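PDB 3BFM: biotin protein ligase-like protein of unknown function from Silicibacter sp., which is of unknown function but belongs to the biotin/lipoate protein ligase family, whose members attach biotin or lipoate to proteins, and binds calcium. Local coordinates for residues L107-A111 / T230-Q234; T198-R202 / T223-P227. One frame throughout, in Å; residues are numbered along the deposited sequence. Where two conformers were deposited one is given.

Contact 1 of 2, residues L107-A111 / T230-Q234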
ATOM      1  N   LEU A 107     -21.253   6.234   1.714  1.00 15.24           N
ATOM      2  CA  LEU A 107     -20.281   5.219   1.374  1.00 14.86           C
ATOM      3  C   LEU A 107     -20.997   3.968   0.890  1.00 18.96           C
ATOM      4  O   LEU A 107     -21.968   3.530   1.499  1.00 20.03           O
ATOM      5  CB  LEU A 107     -19.424   4.861   2.580  1.00 17.91           C
ATOM      6  CG  LEU A 107     -18.433   5.918   3.064  1.00 21.22           C
ATOM      7  CD1 LEU A 107     -17.982   5.573   4.523  1.00 31.86           C
ATOM      8  CD2 LEU A 107     -17.242   6.041   2.147  1.00 27.17           C
ATOM      9  N   ARG A 108     -20.499   3.357  -0.187  1.00 14.45           N
ATOM     10  CA  ARG A 108     -21.060   2.131  -0.737  1.00 17.06           C
ATOM     11  C   ARG A 108     -20.007   1.061  -0.661  1.00 15.21           C
ATOM     12  O   ARG A 108     -18.788   1.374  -0.665  1.00 16.62           O
ATOM     13  CB  ARG A 108     -21.516   2.321  -2.206  1.00 19.43           C
ATOM     14  CG  ARG A 108     -22.797   3.128  -2.300  1.00 27.65           C
ATOM     15  CD  ARG A 108     -23.336   3.131  -3.701  1.00 27.72           C
ATOM     16  NE  ARG A 108     -22.513   3.990  -4.544  1.00 30.23           N
ATOM     17  CZ  ARG A 108     -22.601   4.047  -5.871  1.00 32.93           C
ATOM     18  NH1 ARG A 108     -23.467   3.280  -6.516  1.00 28.95           N
ATOM     19  NH2 ARG A 108     -21.811   4.870  -6.548  1.00 32.18           N
ATOM     20  N   ILE A 109     -20.459  -0.184  -0.651  1.00 14.74           N
ATOM     21  CA  ILE A 109     -19.550  -1.321  -0.618  1.00 13.71           C
ATOM     22  C   ILE A 109     -20.034  -2.439  -1.553  1.00 14.13           C
ATOM     23  O   ILE A 109     -21.255  -2.721  -1.604  1.00 13.60           O
ATOM     24  CB  ILE A 109     -19.340  -1.829   0.843  1.00 16.10           C
ATOM     25  CG1 ILE A 109     -18.360  -2.972   0.845  1.00 11.97           C
ATOM     26  CG2 ILE A 109     -20.658  -2.286   1.556  1.00 16.04           C
ATOM     27  CD1 ILE A 109     -17.628  -3.134   2.184  1.00 15.48           C
ATOM     28  N   ALA A 110     -19.072  -3.061  -2.258  1.00 14.96           N
ATOM     29  CA  ALA A 110     -19.333  -4.205  -3.130  1.00 18.55           C
ATOM     30  C   ALA A 110     -18.231  -5.195  -2.922  1.00 16.75           C
ATOM     31  O   ALA A 110     -17.124  -4.869  -2.453  1.00 16.58           O
ATOM     32  CB  ALA A 110     -19.395  -3.816  -4.635  1.00 15.61           C
ATOM     33  N   ALA A 111     -18.532  -6.434  -3.246  1.00 16.85           N
ATOM     34  CA  ALA A 111     -17.500  -7.448  -3.215  1.00 17.92           C
ATOM     35  C   ALA A 111     -17.724  -8.563  -4.256  1.00 20.39           C
ATOM     36  O   ALA A 111     -18.777  -8.632  -4.885  1.00 20.17           O
ATOM     37  CB  ALA A 111     -17.383  -8.017  -1.786  1.00 19.34           C
ATOM     38  N   THR A 230     -25.995  -7.349   4.154  1.00 23.68           N
ATOM     39  CA  THR A 230     -27.224  -6.884   3.548  1.00 23.55           C
ATOM     40  C   THR A 230     -27.105  -5.555   2.779  1.00 22.51           C
ATOM     41  O   THR A 230     -27.948  -5.270   1.942  1.00 21.03           O
ATOM     42  CB  THR A 230     -28.401  -6.784   4.568  1.00 23.94           C
ATOM     43  OG1 THR A 230     -28.145  -5.735   5.495  1.00 22.10           O
ATOM     44  CG2 THR A 230     -28.593  -8.115   5.292  1.00 26.47           C
ATOM     45  N   VAL A 231     -26.068  -4.758   3.040  1.00 21.31           N
ATOM     46  CA  VAL A 231     -25.907  -3.460   2.366  1.00 20.01           C
ATOM     47  C   VAL A 231     -25.009  -3.561   1.136  1.00 19.39           C
ATOM     48  O   VAL A 231     -24.799  -2.580   0.454  1.00 19.18           O
ATOM     49  CB  VAL A 231     -25.382  -2.362   3.344  1.00 22.84           C
ATOM     50  CG1 VAL A 231     -26.163  -2.398   4.687  1.00 24.27           C
ATOM     51  CG2 VAL A 231     -23.921  -2.540   3.614  1.00 19.98           C
ATOM     52  N   LEU A 232     -24.487  -4.746   0.850  1.00 18.65           N
ATOM     53  CA  LEU A 232     -23.718  -4.965  -0.364  1.00 19.11           C
ATOM     54  C   LEU A 232     -24.500  -4.585  -1.599  1.00 20.96           C
ATOM     55  O   LEU A 232     -25.662  -4.969  -1.769  1.00 23.49           O
ATOM     56  CB  LEU A 232     -23.247  -6.416  -0.471  1.00 20.13           C
ATOM     57  CG  LEU A 232     -22.067  -6.847   0.377  1.00 19.74           C
ATOM     58  CD1 LEU A 232     -21.954  -8.360   0.314  1.00 18.76           C
ATOM     59  CD2 LEU A 232     -20.742  -6.214  -0.081  1.00 17.81           C
ATOM     60  N   VAL A 233     -23.863  -3.810  -2.464  1.00 21.58           N
ATOM     61  CA  VAL A 233     -24.472  -3.382  -3.721  1.00 24.85           C
ATOM     62  C   VAL A 233     -24.528  -4.596  -4.636  1.00 30.16           C
ATOM     63  O   VAL A 233     -23.497  -5.240  -4.868  1.00 32.59           O
ATOM     64  CB  VAL A 233     -23.680  -2.271  -4.404  1.00 25.43           C
ATOM     65  CG1 VAL A 233     -24.256  -1.976  -5.798  1.00 25.98           C
ATOM     66  CG2 VAL A 233     -23.727  -1.014  -3.546  1.00 22.74           C
ATOM     67  N   GLN A 234     -25.726  -4.910  -5.115  1.00 33.06           N
ATOM     68  CA  GLN A 234     -25.968  -6.127  -5.897  1.00 36.49           C
ATOM     69  C   GLN A 234     -25.791  -5.839  -7.362  1.00 37.09           C
ATOM     70  O   GLN A 234     -26.480  -4.970  -7.889  1.00 39.41           O
ATOM     71  CB  GLN A 234     -27.401  -6.627  -5.676  1.00 38.96           C
ATOM     72  CG  GLN A 234     -27.818  -6.806  -4.211  1.00 38.78           C
TER
HETATM   73  O   HOH W   1     -23.289  -0.335  -0.057  1.00 15.36           O
HETATM   74  O   HOH W   2     -21.396  -6.737  -3.996  1.00 22.54           O
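The C-terminal tail of the chain docks here against strand 102-111 of the large mixed sheet of the biotin/lipoate ligase-like fold, through Ile-109 and Val-233. A single direct backbone hydrogen bond joins them: Val-233 N gives its proton to Ile-109 O at 3.0 Å, nearly straight at 170°. The same oxygen also receives a weaker CA-H contact from Leu-232 CA, 3.6 Å away. Two waters fill in where the backbones stand too far apart to pair: water 1 accepts from Ile-109 N and also lies at hydrogen-bonding distance of Val-231 O, while water 2 accepts from Ala-111 N and donates to Val-233 O at 2.7 Å. Apolar side chains close the joint. Ile-109 meets the tail with two branches, CG2 against Val-231 CG2 at 3.9 Å and CG1 against Leu-232 CD2 at 4.1 Å. With CG beside its own backbone N (chi1 -77°), Leu-232 brings CD2 in to the strand, where this methyl also lies 4.2 Å from Ala-111 CB. Val-233 CG2 lies 3.6 Å from Ile-109 O and also touches Arg-108 CD, whose guanidinium continues to a salt bridge with Asp-128. Strand 123-130 pairs with 102-111 through its backbone; Phe-24 of helix 23-32 touches Arg-108, Ala-110 and Val-233, while Leu-68 of helix 67-82 packs on Ile-109 and Val-231.

Contact 2 of 2, residues T198-R202 / T223-P227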
ATOM      1  N   THR A 198     -35.896   1.665  11.295  1.00 32.67           N
ATOM      2  CA  THR A 198     -36.448   0.633  10.424  1.00 34.82           C
ATOM      3  C   THR A 198     -35.330   0.168   9.501  1.00 36.02           C
ATOM      4  O   THR A 198     -34.589   0.979   8.976  1.00 35.55           O
ATOM      5  CB  THR A 198     -37.652   1.171   9.605  1.00 36.26           C
ATOM      6  OG1 THR A 198     -38.652   1.682  10.506  1.00 41.51           O
ATOM      7  CG2 THR A 198     -38.266   0.061   8.732  1.00 37.13           C
ATOM      8  N   GLU A 199     -35.176  -1.136   9.337  1.00 36.39           N
ATOM      9  CA  GLU A 199     -34.090  -1.676   8.535  1.00 37.44           C
ATOM     10  C   GLU A 199     -34.495  -3.054   8.050  1.00 40.30           C
ATOM     11  O   GLU A 199     -35.081  -3.830   8.813  1.00 39.96           O
ATOM     12  CB  GLU A 199     -32.824  -1.770   9.378  1.00 39.11           C
ATOM     13  CG  GLU A 199     -31.576  -2.158   8.611  1.00 39.54           C
ATOM     14  CD  GLU A 199     -31.147  -1.103   7.604  1.00 43.80           C
ATOM     15  OE1 GLU A 199     -31.052   0.084   7.983  1.00 39.54           O
ATOM     16  OE2 GLU A 199     -30.908  -1.462   6.431  1.00 42.31           O
ATOM     17  N   ALA A 200     -34.208  -3.346   6.779  1.00 39.86           N
ATOM     18  CA  ALA A 200     -34.547  -4.642   6.188  1.00 40.29           C
ATOM     19  C   ALA A 200     -35.966  -5.107   6.522  1.00 40.75           C
ATOM     20  O   ALA A 200     -36.180  -6.271   6.845  1.00 43.87           O
ATOM     21  CB  ALA A 200     -33.541  -5.686   6.629  1.00 40.48           C
ATOM     22  N   GLY A 201     -36.934  -4.200   6.458  1.00 40.95           N
ATOM     23  CA  GLY A 201     -38.326  -4.546   6.732  1.00 40.76           C
ATOM     24  C   GLY A 201     -38.656  -4.858   8.186  1.00 42.15           C
ATOM     25  O   GLY A 201     -39.714  -5.419   8.468  1.00 42.94           O
ATOM     26  N   ARG A 202     -37.752  -4.500   9.098  1.00 40.35           N
ATOM     27  CA  ARG A 202     -37.945  -4.709  10.535  0.70 40.54           C
ATOM     28  C   ARG A 202     -37.804  -3.381  11.262  1.00 39.71           C
ATOM     29  O   ARG A 202     -37.088  -2.486  10.814  1.00 36.91           O
ATOM     30  CB  ARG A 202     -36.930  -5.721  11.061  0.70 40.36           C
ATOM     31  CG  ARG A 202     -37.198  -7.119  10.540  0.70 44.73           C
ATOM     32  CD  ARG A 202     -35.985  -8.016  10.600  0.70 52.55           C
ATOM     33  NE  ARG A 202     -36.099  -9.111   9.635  0.70 54.09           N
ATOM     34  CZ  ARG A 202     -35.451  -9.186   8.471  0.70 55.18           C
ATOM     35  NH1 ARG A 202     -34.597  -8.239   8.092  0.70 50.51           N
ATOM     36  NH2 ARG A 202     -35.653 -10.236   7.677  0.70 55.74           N
ATOM     37  N   THR A 223     -34.849  -9.494  19.460  1.00 18.54           N
ATOM     38  CA  THR A 223     -33.745  -8.726  18.875  1.00 17.75           C
ATOM     39  C   THR A 223     -33.402  -9.346  17.538  1.00 19.82           C
ATOM     40  O   THR A 223     -33.107 -10.538  17.441  1.00 22.87           O
ATOM     41  CB  THR A 223     -32.509  -8.725  19.752  1.00 15.05           C
ATOM     42  OG1 THR A 223     -32.814  -8.222  21.059  1.00 21.46           O
ATOM     43  CG2 THR A 223     -31.407  -7.843  19.140  1.00 18.57           C
ATOM     44  N   HIS A 224     -33.443  -8.524  16.492  1.00 20.53           N
ATOM     45  CA  HIS A 224     -33.071  -8.957  15.148  1.00 23.40           C
ATOM     46  C   HIS A 224     -31.602  -8.705  14.984  1.00 22.36           C
ATOM     47  O   HIS A 224     -31.084  -7.711  15.505  1.00 23.03           O
ATOM     48  CB  HIS A 224     -33.831  -8.154  14.100  1.00 24.98           C
ATOM     49  CG  HIS A 224     -35.307  -8.232  14.240  1.00 24.85           C
ATOM     50  ND1 HIS A 224     -36.021  -9.351  13.875  1.00 26.28           N
ATOM     51  CD2 HIS A 224     -36.212  -7.344  14.715  1.00 24.01           C
ATOM     52  CE1 HIS A 224     -37.303  -9.147  14.112  1.00 30.11           C
ATOM     53  NE2 HIS A 224     -37.445  -7.943  14.635  1.00 32.25           N
ATOM     54  N   LEU A 225     -30.925  -9.623  14.295  1.00 25.42           N
ATOM     55  CA  LEU A 225     -29.560  -9.377  13.818  1.00 25.58           C
ATOM     56  C   LEU A 225     -29.596  -9.175  12.305  1.00 25.45           C
ATOM     57  O   LEU A 225     -29.993 -10.056  11.562  1.00 25.10           O
ATOM     58  CB  LEU A 225     -28.612 -10.522  14.188  1.00 27.35           C
ATOM     59  CG  LEU A 225     -27.169 -10.396  13.683  1.00 26.43           C
ATOM     60  CD1 LEU A 225     -26.477  -9.344  14.447  1.00 22.95           C
ATOM     61  CD2 LEU A 225     -26.415 -11.711  13.855  1.00 28.84           C
ATOM     62  N   ILE A 226     -29.187  -7.994  11.867  1.00 23.22           N
ATOM     63  CA  ILE A 226     -29.138  -7.672  10.442  0.70 22.88           C
ATOM     64  C   ILE A 226     -27.664  -7.636  10.074  1.00 20.90           C
ATOM     65  O   ILE A 226     -26.951  -6.703  10.464  1.00 20.84           O
ATOM     66  CB  ILE A 226     -29.808  -6.334  10.141  0.70 24.22           C
ATOM     67  CG1 ILE A 226     -31.158  -6.224  10.867  0.70 24.46           C
ATOM     68  CG2 ILE A 226     -29.952  -6.136   8.626  0.70 25.31           C
ATOM     69  CD1 ILE A 226     -32.228  -7.124  10.324  0.70 31.97           C
ATOM     70  N   PRO A 227     -27.182  -8.674   9.357  1.00 22.64           N
ATOM     71  CA  PRO A 227     -25.767  -8.664   9.039  1.00 22.99           C
ATOM     72  C   PRO A 227     -25.431  -7.509   8.061  1.00 21.73           C
ATOM     73  O   PRO A 227     -26.245  -7.139   7.217  1.00 21.01           O
ATOM     74  CB  PRO A 227     -25.531 -10.036   8.364  1.00 23.49           C
ATOM     75  CG  PRO A 227     -26.759 -10.813   8.536  1.00 26.87           C
ATOM     76  CD  PRO A 227     -27.859  -9.859   8.803  1.00 25.03           C
TER
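Arg-202 lies across the imidazole of His-224, joining a tight beta hairpin to the edge strand 223-226 of the small C-terminal DUF4444 region. The hairpin reverses through a type I' turn from Glu-199 to Arg-202, closed by backbone hydrogen bonds in both directions between these two residues, with Ala-200 and Gly-201 at its corners. No hydrogen bond crosses to strand 223-226; side chains make the whole contact. The aliphatic part of the arginine meets the ring: in the conformer described, CD sits over one face of the His-224 imidazole, 3.8 Å from its centroid and 21° off the normal, in a CH-pi contact displaced toward ND1, which is 3.5 Å from CD. The guanidinium itself is turned 47° against the imidazole, so the two planes do not stack. Extended from CG to NE, the arginine carries its head past the ring toward Ile-226. The imidazole is held at NE2 by a hydrogen bond to Asp-219 OD2, while Leu-217 of strand 215-218 touches Arg-202. An alanine in place of His-224 would probably leave the methylenes of Arg-202 without their aromatic platform and Asp-219 without its imidazole partner, setting the arginine freer to swing. Ile-226 meets the turn through one branch of its side chain: CG2, anti to the backbone N, lies 4.3 Å from Glu-199 CG and 4.1 Å from Ala-200 CB.

How the contacts relate
Contact 1 is the more buried of the two and lies nearer the middle of the chain; contact 2, about 16 Å away between centres, is a surface contact. They share no strand, but only two residues separate 223-227 from 230-234, and Thr-230 OG1 bonds back to Pro-227 O at this join. Contact 1 ties the C-terminal tail to the large sheet, with backbone, water and aliphatic packing. Contact 2 stays within the small C-terminal region and relies on side chains alone, an arginine on an imidazole beside the packing of an isoleucine against the turn. Trp-93 touches both, reaching Val-231 in one and Glu-199 and Ile-226 in the other.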